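Local coordinates for TgTwinScan_2721 - E2 domain (Toxoplasma gondii, PDB 2F4Z), which probably carries activated ubiquitin or a ubiquitin-like protein as a thioester and helps pass it to substrates, as ubiquitin-conjugating (E2) enzymes do, at residues P109-V114 / R145-S150; P120-Q125 / Q152-D157. All coordinates share one frame; numbering follows the deposited sequence.

Contact 1 of 2, residues P109-V114 / R145-S150; sequences PKMKFV and RTALLS
M111, A147 and L148 show how a single long side chain can join a sheet to the helix lying across it. M111 leaves strand 110-113 with its CB directed at helix 144-156. CB and CG serve as a stalk: CG is still 5.5 Å from both A147 CB and L148 CD2. The sulfur makes the first real contact, with SD 4.0 Å from L148 CD2 and slightly farther from A147 CB. Beyond it the terminal methyl goes deepest, with CE 3.6 Å from A147 CB and L148 CD2 a little more distant. CG stands opposite the carbonyl carbon (chi1 -62°), and the chain beyond it is fully drawn out (chi3 -178°), which delivers CE to the helix surface. The tip rests on the methyl of A147 and does not reach the helix backbone behind it. L148 sends only its CD2 branch, its side chain running at about a right angle to the methionine.

The contact is wholly apolar and buried. I144 and I151 on the same helix also touch M111, while L148 reaches V65 of strand 65-70, so the helix spans both outer strands of the sheet. Buried M111 and F113 alternate along the strand with exposed K110 and K112, so the helix covers one face of it. This is part of the hydrophobic core of the E2 fold, where a central helix packs against a four-stranded antiparallel meander.

Contact 2 of 2, residues P120-Q125 / Q152-D157; sequences PNISSQ and QAMLAD
N121 and M154 have the nearest CA atoms across the two segments, 7.9 Å apart, where an irregular loop passes the last part of helix 144-156. The loop turns at P120 and N121 and then extends through I122. On the helix side, D157 N still bonds to M154 O, and H119 NE2 donates to that same carbonyl.

Three side-chain pairs make the contact, all through apolar carbon or sulfur atoms. M154 has CG opposite its own backbone N, then turns off the extended course at chi2 (-119°), which brings SD to 3.7 Å from N121 CB; the further bend at chi3 sets only the direction of CE. The sulfur thus meets the methylene of the asparagine, whose carboxamide is engaged by another partner: OD1 accepts V159 N. SD also lies 4.3 Å from I122 CG1, a looser contact. Deeper in, the methyl tips I122 CD1 and L155 CD1 meet at 3.7 Å, and the two side chains cross at about a right angle.

H119, P120 and N121 spell the HPN motif of E2 enzymes, which precedes the catalytic cysteine in sequence. The packing joins this HPN-containing loop to the C-terminal part of the central helix, as in the E2 fold.

Contacts 1 and 2 illustrate how one helix can organise two different parts of a fold. Their centres lie about 11 Å apart, and both use helix 144-156, the first holding an outer strand and the second the HPN loop. F113 joins them: though it belongs to 109-114, its ring packs on contact 2, with CE1 3.6 Å from I122 CD1 and CZ 3.8 Å from L155 CD1. The apolar core therefore continues from the sheet to the loop. A glycerol, probably from the crystallisation liquor, lies about 5 Å from the I122 side chain and bonds to Q125 O. Of the two contacts, only contact 2 includes HPN residues.

Contact 1 of 2, residues P109-V114 / R145-S150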
loop_
_atom_site.group_PDB
_atom_site.type_symbol
_atom_site.label_atom_id
_atom_site.label_comp_id
_atom_site.label_asym_id
_atom_site.label_seq_id
_atom_site.Cartn_x
_atom_site.Cartn_y
_atom_site.Cartn_z
ATOM N N PRO A 109 -2.586 -4.667 12.559
ATOM C CA PRO A 109 -2.537 -5.999 13.108
ATOM C C PRO A 109 -1.252 -6.153 13.957
ATOM O O PRO A 109 -0.248 -5.414 13.755
ATOM C CB PRO A 109 -2.522 -6.898 11.854
ATOM C CG PRO A 109 -1.951 -6.112 10.788
ATOM C CD PRO A 109 -2.390 -4.646 11.102
ATOM N N LYS A 110 -1.294 -7.060 14.933
ATOM C CA LYS A 110 -0.096 -7.461 15.689
ATOM C C LYS A 110 0.400 -8.799 15.141
ATOM O O LYS A 110 -0.389 -9.725 14.952
ATOM C CB LYS A 110 -0.382 -7.589 17.187
ATOM C CG LYS A 110 -1.439 -6.588 17.699
ATOM C CD LYS A 110 -1.921 -7.024 19.127
ATOM C CE LYS A 110 -1.351 -8.477 19.518
ATOM N NZ LYS A 110 -1.712 -9.103 20.885
ATOM N N MET A 111 1.710 -8.859 14.836
ATOM C CA MET A 111 2.325 -10.009 14.190
ATOM C C MET A 111 3.562 -10.384 14.947
ATOM O O MET A 111 4.278 -9.509 15.465
ATOM C CB MET A 111 2.662 -9.666 12.746
ATOM C CG MET A 111 1.417 -9.324 11.915
ATOM S SD MET A 111 1.894 -9.352 10.204
ATOM C CE MET A 111 0.400 -8.898 9.337
ATOM N N LYS A 112 3.787 -11.680 15.074
ATOM C CA LYS A 112 5.067 -12.204 15.615
ATOM C C LYS A 112 5.375 -13.540 14.949
ATOM O O LYS A 112 4.460 -14.199 14.473
ATOM C CB LYS A 112 4.996 -12.402 17.128
ATOM C CG LYS A 112 3.959 -13.410 17.551
ATOM C CD LYS A 112 3.956 -13.560 19.028
ATOM C CE LYS A 112 2.721 -14.390 19.408
ATOM N NZ LYS A 112 2.763 -14.888 20.812
ATOM N N PHE A 113 6.660 -13.915 14.882
ATOM C CA PHE A 113 7.023 -15.227 14.377
ATOM C C PHE A 113 6.632 -16.303 15.364
ATOM O O PHE A 113 6.834 -16.163 16.597
ATOM C CB PHE A 113 8.511 -15.302 14.030
ATOM C CG PHE A 113 8.853 -14.670 12.676
ATOM C CD1 PHE A 113 8.797 -13.282 12.495
ATOM C CD2 PHE A 113 9.269 -15.470 11.614
ATOM C CE1 PHE A 113 9.111 -12.721 11.215
ATOM C CE2 PHE A 113 9.610 -14.947 10.397
ATOM C CZ PHE A 113 9.557 -13.551 10.186
ATOM N N VAL A 114 6.005 -17.348 14.846
ATOM C CA VAL A 114 5.838 -18.597 15.623
ATOM C C VAL A 114 7.074 -19.477 15.367
ATOM O O VAL A 114 7.682 -19.936 16.322
ATOM C CB VAL A 114 4.540 -19.317 15.226
ATOM C CG1 VAL A 114 4.491 -20.760 15.796
ATOM C CG2 VAL A 114 3.352 -18.449 15.659
ATOM N N ARG A 145 -1.390 -8.238 3.779
ATOM C CA ARG A 145 -0.394 -8.629 2.750
ATOM C C ARG A 145 0.873 -7.781 2.572
ATOM O O ARG A 145 1.983 -8.318 2.462
ATOM C CB ARG A 145 -1.048 -8.755 1.376
ATOM C CG ARG A 145 -0.101 -9.483 0.403
ATOM C CD ARG A 145 -0.896 -10.013 -0.831
ATOM N NE ARG A 145 -0.013 -10.883 -1.598
ATOM C CZ ARG A 145 0.777 -10.480 -2.590
ATOM N NH1 ARG A 145 0.776 -9.221 -2.979
ATOM N NH2 ARG A 145 1.547 -11.355 -3.215
ATOM N N THR A 146 0.696 -6.477 2.449
ATOM C CA THR A 146 1.810 -5.525 2.452
ATOM C C THR A 146 2.623 -5.652 3.759
ATOM O O THR A 146 3.805 -5.570 3.693
ATOM C CB THR A 146 1.363 -4.047 2.179
ATOM O OG1 THR A 146 0.542 -3.608 3.274
ATOM C CG2 THR A 146 0.490 -3.963 0.945
ATOM N N ALA A 147 1.997 -5.901 4.923
ATOM C CA ALA A 147 2.782 -6.202 6.137
ATOM C C ALA A 147 3.641 -7.466 6.018
ATOM O O ALA A 147 4.831 -7.388 6.328
ATOM C CB ALA A 147 1.930 -6.209 7.435
ATOM N N LEU A 148 3.055 -8.582 5.566
ATOM C CA LEU A 148 3.777 -9.829 5.276
ATOM C C LEU A 148 4.898 -9.658 4.263
ATOM O O LEU A 148 6.015 -10.153 4.452
ATOM C CB LEU A 148 2.835 -11.002 4.839
ATOM C CG LEU A 148 1.716 -11.451 5.816
ATOM C CD1 LEU A 148 0.827 -12.500 5.188
ATOM C CD2 LEU A 148 2.226 -11.960 7.164
ATOM N N LEU A 149 4.621 -8.954 3.173
ATOM C CA LEU A 149 5.681 -8.668 2.200
ATOM C C LEU A 149 6.796 -7.815 2.808
ATOM O O LEU A 149 8.000 -7.980 2.488
ATOM C CB LEU A 149 5.114 -7.931 0.957
ATOM C CG LEU A 149 4.168 -8.726 0.026
ATOM C CD1 LEU A 149 3.580 -7.812 -1.068
ATOM C CD2 LEU A 149 4.889 -9.942 -0.570
ATOM N N SER A 150 6.410 -6.884 3.655
ATOM C CA SER A 150 7.394 -6.053 4.274
ATOM C C SER A 150 8.246 -6.866 5.295
ATOM O O SER A 150 9.445 -6.622 5.447
ATOM C CB SER A 150 6.720 -4.800 4.849
ATOM O OG SER A 150 7.531 -4.180 5.822
#

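Contact 2 of 2, residues P120-Q125 / Q152-D157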
loop_
_atom_site.group_PDB
_atom_site.type_symbol
_atom_site.label_atom_id
_atom_site.label_comp_id
_atom_site.label_asym_id
_atom_site.label_seq_id
_atom_site.Cartn_x
_atom_site.Cartn_y
_atom_site.Cartn_z
ATOM N N PRO A 120 18.575 -10.293 13.472
ATOM C CA PRO A 120 18.746 -9.218 14.473
ATOM C C PRO A 120 17.452 -8.468 14.807
ATOM O O PRO A 120 17.253 -8.042 15.946
ATOM C CB PRO A 120 19.759 -8.272 13.806
ATOM C CG PRO A 120 19.669 -8.574 12.289
ATOM C CD PRO A 120 19.349 -10.047 12.227
ATOM N N ASN A 121 16.536 -8.414 13.846
ATOM C CA ASN A 121 15.235 -7.707 13.974
ATOM C C ASN A 121 14.001 -8.529 14.417
ATOM O O ASN A 121 12.853 -8.046 14.443
ATOM C CB ASN A 121 15.039 -6.933 12.660
ATOM C CG ASN A 121 16.293 -6.085 12.314
ATOM O OD1 ASN A 121 16.907 -6.251 11.268
ATOM N ND2 ASN A 121 16.673 -5.165 13.242
ATOM N N ILE A 122 14.265 -9.765 14.863
ATOM C CA ILE A 122 13.257 -10.646 15.407
ATOM C C ILE A 122 13.794 -11.271 16.663
ATOM O O ILE A 122 14.936 -11.764 16.678
ATOM C CB ILE A 122 12.894 -11.811 14.389
ATOM C CG1 ILE A 122 12.735 -11.256 12.963
ATOM C CG2 ILE A 122 11.716 -12.692 14.974
ATOM C CD1 ILE A 122 12.640 -12.297 11.782
ATOM N N SER A 123 13.007 -11.257 17.721
ATOM C CA SER A 123 13.429 -11.883 18.957
ATOM C C SER A 123 13.600 -13.419 18.783
ATOM O O SER A 123 12.665 -14.118 18.315
ATOM C CB SER A 123 12.432 -11.567 20.033
ATOM O OG SER A 123 12.735 -12.286 21.203
ATOM N N SER A 124 14.810 -13.919 19.122
ATOM C CA SER A 124 15.158 -15.366 18.960
ATOM C C SER A 124 14.414 -16.176 19.965
ATOM O O SER A 124 14.240 -17.379 19.785
ATOM C CB SER A 124 16.657 -15.645 19.109
ATOM O OG SER A 124 17.093 -15.223 20.390
ATOM N N GLN A 125 13.920 -15.503 20.999
ATOM C CA GLN A 125 13.245 -16.163 22.095
ATOM C C GLN A 125 11.734 -16.184 21.981
ATOM O O GLN A 125 11.122 -17.221 22.259
ATOM C CB GLN A 125 13.657 -15.478 23.407
ATOM C CG GLN A 125 15.156 -15.530 23.678
ATOM C CD GLN A 125 15.518 -14.949 25.051
ATOM O OE1 GLN A 125 15.124 -15.497 26.107
ATOM N NE2 GLN A 125 16.263 -13.825 25.049
ATOM N N GLN A 152 8.843 -10.058 4.881
ATOM C CA GLN A 152 9.673 -10.865 4.025
ATOM C C GLN A 152 10.870 -10.063 3.516
ATOM O O GLN A 152 11.946 -10.616 3.375
ATOM C CB GLN A 152 8.841 -11.415 2.882
ATOM C CG GLN A 152 9.628 -12.338 1.909
ATOM C CD GLN A 152 8.708 -12.808 0.809
ATOM O OE1 GLN A 152 8.206 -11.993 0.064
ATOM N NE2 GLN A 152 8.418 -14.094 0.760
ATOM N N ALA A 153 10.699 -8.753 3.274
ATOM C CA ALA A 153 11.783 -7.906 2.810
ATOM C C ALA A 153 12.773 -7.684 3.925
ATOM O O ALA A 153 13.982 -7.595 3.658
ATOM C CB ALA A 153 11.276 -6.584 2.325
ATOM N N MET A 154 12.277 -7.549 5.156
ATOM C CA MET A 154 13.132 -7.442 6.333
ATOM C C MET A 154 14.086 -8.693 6.493
ATOM O O MET A 154 15.249 -8.566 6.851
ATOM C CB MET A 154 12.213 -7.244 7.521
ATOM C CG MET A 154 12.804 -6.867 8.826
ATOM S SD MET A 154 12.536 -8.049 10.172
ATOM C CE MET A 154 10.938 -8.813 9.966
ATOM N N LEU A 155 13.602 -9.892 6.194
ATOM C CA LEU A 155 14.441 -11.094 6.133
ATOM C C LEU A 155 15.563 -10.973 5.088
ATOM O O LEU A 155 16.618 -11.592 5.239
ATOM C CB LEU A 155 13.581 -12.316 5.788
ATOM C CG LEU A 155 12.985 -13.210 6.887
ATOM C CD1 LEU A 155 12.522 -12.484 8.105
ATOM C CD2 LEU A 155 11.887 -14.130 6.304
ATOM N N ALA A 156 15.320 -10.218 4.016
ATOM C CA ALA A 156 16.345 -9.978 2.995
ATOM C C ALA A 156 17.296 -8.804 3.326
ATOM O O ALA A 156 18.311 -8.621 2.668
ATOM C CB ALA A 156 15.717 -9.814 1.647
ATOM N N ASP A 157 16.984 -8.029 4.362
ATOM C CA ASP A 157 17.819 -6.905 4.711
ATOM C C ASP A 157 17.939 -6.710 6.213
ATOM O O ASP A 157 17.382 -5.779 6.768
ATOM C CB ASP A 157 17.394 -5.651 3.929
ATOM C CG ASP A 157 18.110 -5.545 2.561
ATOM O OD1 ASP A 157 17.543 -5.951 1.484
ATOM O OD2 ASP A 157 19.286 -5.101 2.570
#